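Multifunctional non-homologous end joining DNA repair protein LigD (PDB 2IRU) probably acts with Ku to repair DNA double-strand breaks by non-homologous end joining, this chain being its polymerase domain, which probably uses manganese to add nucleotides. Local coordinates at residues 41-44 / 45-49; 276-279 / 280-284; 25-28 / 29-33. All coordinates share one frame; numbering follows the deposited sequence.

Contact 1 of 3, residues 41-44 / 45-49; sequences EVML and GHIAG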
# COMPACT_ATOMS: atom_id res chain seq x y z
N GLU A 41 -10.07 2.70 11.29
CA GLU A 41 -11.32 3.06 10.62
C GLU A 41 -11.05 3.44 9.18
O GLU A 41 -11.78 3.00 8.28
CB GLU A 41 -12.02 4.20 11.34
CG GLU A 41 -13.43 4.54 10.78
CD GLU A 41 -14.00 5.88 11.32
OE1 GLU A 41 -13.44 6.43 12.31
OE2 GLU A 41 -15.04 6.35 10.77
N VAL A 42 -10.03 4.28 8.97
CA VAL A 42 -9.71 4.76 7.61
C VAL A 42 -8.89 3.76 6.81
O VAL A 42 -9.00 3.73 5.55
CB VAL A 42 -9.03 6.16 7.62
CG1 VAL A 42 -9.93 7.19 8.28
CG2 VAL A 42 -7.62 6.13 8.29
N MET A 43 -8.09 2.94 7.50
CA MET A 43 -7.23 1.97 6.82
C MET A 43 -7.99 0.74 6.29
O MET A 43 -7.68 0.22 5.21
CB MET A 43 -6.07 1.50 7.73
CG MET A 43 -5.02 0.71 6.98
SD MET A 43 -3.65 0.27 8.04
CE MET A 43 -2.59 -0.62 6.87
N LEU A 44 -8.98 0.28 7.04
CA LEU A 44 -9.57 -1.04 6.76
C LEU A 44 -10.21 -1.15 5.36
O LEU A 44 -10.04 -2.18 4.67
CB LEU A 44 -10.52 -1.46 7.86
CG LEU A 44 -9.78 -1.90 9.12
CD1 LEU A 44 -10.88 -2.05 10.16
CD2 LEU A 44 -9.01 -3.18 8.93
N GLY A 45 -10.85 -0.06 4.90
CA GLY A 45 -11.61 -0.09 3.64
C GLY A 45 -10.68 -0.38 2.46
O GLY A 45 -11.11 -0.92 1.43
N HIS A 46 -9.42 -0.01 2.60
CA HIS A 46 -8.45 -0.16 1.49
C HIS A 46 -7.64 -1.45 1.47
O HIS A 46 -6.91 -1.73 0.49
CB HIS A 46 -7.54 1.08 1.40
CG HIS A 46 -8.29 2.35 1.63
ND1 HIS A 46 -9.23 2.83 0.74
CD2 HIS A 46 -8.29 3.20 2.68
CE1 HIS A 46 -9.77 3.93 1.23
NE2 HIS A 46 -9.22 4.17 2.41
N ILE A 47 -7.80 -2.24 2.55
CA ILE A 47 -7.22 -3.56 2.66
C ILE A 47 -8.27 -4.68 2.78
O ILE A 47 -7.93 -5.84 2.61
CB ILE A 47 -6.14 -3.65 3.75
CG1 ILE A 47 -6.75 -3.42 5.14
CG2 ILE A 47 -5.10 -2.53 3.53
CD1 ILE A 47 -5.69 -3.53 6.32
N ALA A 48 -9.52 -4.31 3.03
CA ALA A 48 -10.63 -5.29 3.06
C ALA A 48 -10.62 -6.16 1.80
O ALA A 48 -10.45 -5.67 0.67
CB ALA A 48 -11.98 -4.58 3.16
N GLY A 49 -10.87 -7.46 2.00
CA GLY A 49 -11.00 -8.38 0.89
C GLY A 49 -9.69 -8.74 0.20
O GLY A 49 -9.70 -9.51 -0.77
O HOH W 1 -11.77 2.64 5.48
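L44, I47 and M43 meet in the last turn of helix 29-47. The carbonyl of L44 takes two backbone N-H groups at once. A48 N, the i to i+4 donor, reaches L44 O at 2.7 Å and comes nearly along the C=O axis. I47 N, the i to i+3 donor, lies 3.1 Å from L44 O, 60° out of the carbonyl plane. H46 N makes a second i to i+3 bond, to M43 O. The helix therefore tightens as it ends, and beyond I47 the chain turns into the extended backbone of A48.

The side chains of M43, L44 and I47 meet through their ends. I47 has its CG1 between the backbone N and the carbonyl carbon (chi1 65°), which brings CG1 to 3.5 Å from L44 O. CD1 of I47 lies 4.2 Å from CD2 of L44 and makes a similar contact with CE of M43, at the end of a fully extended side chain.

The H46 ring folds back along the helix. Its CD2 lies 3.0 Å from V42 O, and that carbonyl lies oblique to the ring. D291 bonds to ND1 and D285 to NE2, so the buried ring has both nitrogens engaged and its rotation fixed. A water accepts from G45 N at 2.9 Å and can donate to E41 O.

Two acidic partners would probably favour a protonated, positively charged imidazole. The chemistry is thus divided: M43 and L44 pack on L102 of helix 99-107 and I47 on A242, while H46 ties the helix end to the C-terminal residues of the modelled chain.

Contact 2 of 3, residues 276-279 / 280-284; sequences VLTR and IARDG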
# COMPACT_ATOMS: atom_id res chain seq x y z
N VAL A 276 0.15 11.65 10.53
CA VAL A 276 -0.98 10.98 9.85
C VAL A 276 -2.19 10.96 10.78
O VAL A 276 -3.33 11.22 10.35
CB VAL A 276 -0.57 9.57 9.39
CG1 VAL A 276 -1.80 8.75 8.93
CG2 VAL A 276 0.50 9.70 8.26
N LEU A 277 -1.96 10.64 12.05
CA LEU A 277 -3.05 10.64 13.03
C LEU A 277 -3.74 12.02 13.13
O LEU A 277 -4.98 12.12 13.16
CB LEU A 277 -2.49 10.18 14.37
CG LEU A 277 -2.20 8.67 14.44
CD1 LEU A 277 -1.52 8.37 15.82
CD2 LEU A 277 -3.46 7.75 14.28
N THR A 278 -2.92 13.07 13.21
CA THR A 278 -3.43 14.46 13.31
C THR A 278 -4.28 14.80 12.06
O THR A 278 -5.36 15.39 12.16
CB THR A 278 -2.27 15.42 13.49
OG1 THR A 278 -1.64 15.10 14.74
CG2 THR A 278 -2.72 16.89 13.53
N ARG A 279 -3.78 14.37 10.91
CA ARG A 279 -4.46 14.61 9.63
C ARG A 279 -5.83 13.90 9.58
O ARG A 279 -6.83 14.50 9.13
CB ARG A 279 -3.57 14.18 8.48
CG ARG A 279 -2.37 15.16 8.29
CD ARG A 279 -1.24 14.54 7.49
NE ARG A 279 -1.69 14.24 6.13
CZ ARG A 279 -1.80 15.13 5.14
NH1 ARG A 279 -1.46 16.42 5.31
NH2 ARG A 279 -2.25 14.71 3.96
N ILE A 280 -5.86 12.65 10.04
CA ILE A 280 -7.12 11.90 10.06
C ILE A 280 -8.19 12.61 10.91
O ILE A 280 -9.35 12.73 10.48
CB ILE A 280 -6.95 10.44 10.51
CG1 ILE A 280 -6.07 9.67 9.51
CG2 ILE A 280 -8.34 9.81 10.78
CD1 ILE A 280 -5.49 8.34 10.07
N ALA A 281 -7.77 13.09 12.08
CA ALA A 281 -8.67 13.81 12.98
C ALA A 281 -9.26 15.07 12.34
O ALA A 281 -10.41 15.42 12.59
CB ALA A 281 -7.97 14.15 14.28
N ARG A 282 -8.45 15.73 11.51
CA ARG A 282 -8.83 17.01 10.91
C ARG A 282 -9.64 16.85 9.63
O ARG A 282 -10.67 17.52 9.44
CB ARG A 282 -7.56 17.82 10.63
CG ARG A 282 -7.83 19.24 10.15
CD ARG A 282 -6.52 19.99 9.89
NE ARG A 282 -5.82 19.45 8.73
CZ ARG A 282 -4.56 19.02 8.73
NH1 ARG A 282 -3.84 19.10 9.85
NH2 ARG A 282 -4.01 18.53 7.62
N ASP A 283 -9.19 15.95 8.76
CA ASP A 283 -9.73 15.85 7.41
C ASP A 283 -10.43 14.52 7.09
O ASP A 283 -11.01 14.38 5.98
CB ASP A 283 -8.61 16.08 6.38
CG ASP A 283 -7.88 17.41 6.58
OD1 ASP A 283 -8.55 18.44 6.76
OD2 ASP A 283 -6.63 17.41 6.53
N GLY A 284 -10.37 13.57 8.01
CA GLY A 284 -10.82 12.21 7.74
C GLY A 284 -9.96 11.54 6.67
O GLY A 284 -8.77 11.88 6.53
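V276 O accepts from I280 N at 2.9 Å in a series of i to i+4 bonds that runs on through D283 N to R279 O, at 2.8 Å and almost straight out from the carbonyl, and closes with G284 N on I280 O, where phi turns positive and the helix ends. R282 N adds a weak second bond to R279 O.

R279 and R282 are one turn apart, and their side chains cross. R279 CA lies over one face of the R282 guanidinium, offset toward its rim. R282 NH2 reaches 3.8 Å from R279 CG, alongside the aliphatic part of that chain. The guanidinium planes stand 80° apart, with R279 NH1 4.0 Å from R282 NH2. Each positive charge has its own acid: R279 pairs with E262, and R282 with D283. In the second pair, NE and NH2 both make weak bonds to OD2, at 3.1 Å from R282 NH2 to D283 OD2. R282 bends at chi3 (69°), which turns its guanidinium back toward D283.

On the inner flank, I280 CD1 meets V276 CG1 at 3.9 Å. These two branched chains face helix 29-47, where V276 touches Y35 and I280 touches V39 and V42. V276 also packs on V254 and A256 of strand 253-257, while R279 NH2 bonds to P257 O at the end of that strand.

Contact 3 of 3, residues 25-28 / 29-33; sequences TGTT and KSDIF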
# COMPACT_ATOMS: atom_id res chain seq x y z
N THR A 25 14.23 7.10 16.82
CA THR A 25 13.16 7.96 17.34
C THR A 25 12.60 7.44 18.69
O THR A 25 11.87 8.19 19.36
CB THR A 25 12.00 8.05 16.31
OG1 THR A 25 11.58 6.71 15.97
CG2 THR A 25 12.43 8.82 15.05
N GLY A 26 12.94 6.19 19.06
CA GLY A 26 12.48 5.57 20.31
C GLY A 26 11.03 5.07 20.23
O GLY A 26 10.42 4.73 21.27
N THR A 27 10.51 4.98 19.00
CA THR A 27 9.14 4.53 18.75
C THR A 27 8.97 3.08 19.19
O THR A 27 9.75 2.23 18.80
CB THR A 27 8.77 4.68 17.24
OG1 THR A 27 9.07 6.03 16.81
CG2 THR A 27 7.26 4.38 17.04
N THR A 28 7.97 2.83 20.04
CA THR A 28 7.81 1.53 20.73
C THR A 28 6.67 0.68 20.16
O THR A 28 5.83 1.15 19.37
CB THR A 28 7.45 1.73 22.21
OG1 THR A 28 6.17 2.38 22.30
CG2 THR A 28 8.50 2.55 22.96
N LYS A 29 6.62 -0.56 20.61
CA LYS A 29 5.48 -1.42 20.26
C LYS A 29 4.17 -0.76 20.69
O LYS A 29 3.21 -0.77 19.93
CB LYS A 29 5.62 -2.80 20.88
CG LYS A 29 6.67 -3.67 20.27
CD LYS A 29 6.53 -5.11 20.75
CE LYS A 29 5.29 -5.84 20.15
NZ LYS A 29 5.08 -7.31 20.65
N SER A 30 4.14 -0.14 21.88
CA SER A 30 2.94 0.57 22.35
C SER A 30 2.52 1.69 21.38
O SER A 30 1.33 1.85 21.05
CB SER A 30 3.15 1.13 23.77
OG SER A 30 1.96 1.70 24.27
N ASP A 31 3.50 2.45 20.92
CA ASP A 31 3.24 3.51 19.93
C ASP A 31 2.55 2.93 18.69
O ASP A 31 1.60 3.52 18.14
CB ASP A 31 4.53 4.19 19.50
CG ASP A 31 5.13 5.08 20.59
OD1 ASP A 31 4.37 5.70 21.37
OD2 ASP A 31 6.37 5.19 20.61
N ILE A 32 3.10 1.83 18.22
CA ILE A 32 2.60 1.18 16.99
C ILE A 32 1.18 0.61 17.18
O ILE A 32 0.30 0.74 16.29
CB ILE A 32 3.67 0.17 16.49
CG1 ILE A 32 5.01 0.91 16.19
CG2 ILE A 32 3.20 -0.66 15.34
CD1 ILE A 32 4.93 2.05 15.24
N PHE A 33 0.97 -0.01 18.34
CA PHE A 33 -0.35 -0.56 18.72
C PHE A 33 -1.39 0.56 18.68
O PHE A 33 -2.48 0.43 18.08
CB PHE A 33 -0.22 -1.18 20.12
CG PHE A 33 -1.35 -2.14 20.50
CD1 PHE A 33 -1.44 -3.43 19.95
CD2 PHE A 33 -2.24 -1.78 21.52
CE1 PHE A 33 -2.44 -4.32 20.40
CE2 PHE A 33 -3.23 -2.68 21.96
CZ PHE A 33 -3.31 -3.94 21.39
O HOH W 2 8.17 6.58 21.91
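T28 and D31 form a capping box at the start of helix 29-47. T28 is the N-cap. Its OG1 accepts from D31 N at 3.0 Å, nearly straight, with an N-H...O angle of 164°. In return T28 N donates to D31 OD2 at 2.9 Å, meeting the carboxylate oxygen on its anti side and 31° out of plane. The T28 hydroxyl sits between its backbone N and carbonyl carbon (chi1 64°), which aims OG1 at the first turn. I32 N to T28 O is the first i to i+4 bond of the helix.

Beside the box, T27 CG2 rests on D31 CB at 3.7 Å and on I32 CD1 at 3.8 Å. Y273 of helix 273-283 touches both T27 and D31. A water donates to D31 OD2 at 2.6 Å and also to G26 O, linking the carboxylate to the turn before the cap. Further out, a G1 beta bulge pairs G26 and T27 with Y22 just before the cap.

OD2 thus receives a backbone N-H and a water proton. These bonds, with the positive end of the helix dipole nearby, would probably stabilise the ionised form of D31.

In the fold
Contacts 3 and 1 mark the start and end of the same helix, 29-47, with centres 22 Å apart and nearest atoms about 9 Å apart. Contact 2 closes helix 273-283, which packs beside it. Contacts 1 and 2 touch directly: V42 CG2 meets I280 CD1 at 3.5 Å. Contacts 2 and 3 do not touch, their nearest atoms being about 6 Å apart. All three stand back from the probable nucleotide site. The I47 side chain is about 9 Å from those of H114 and T239, the side chain of V276 is about 9 Å from G176, and that of I32 is about 10 Å from that of R247, all likely substrate-binding residues.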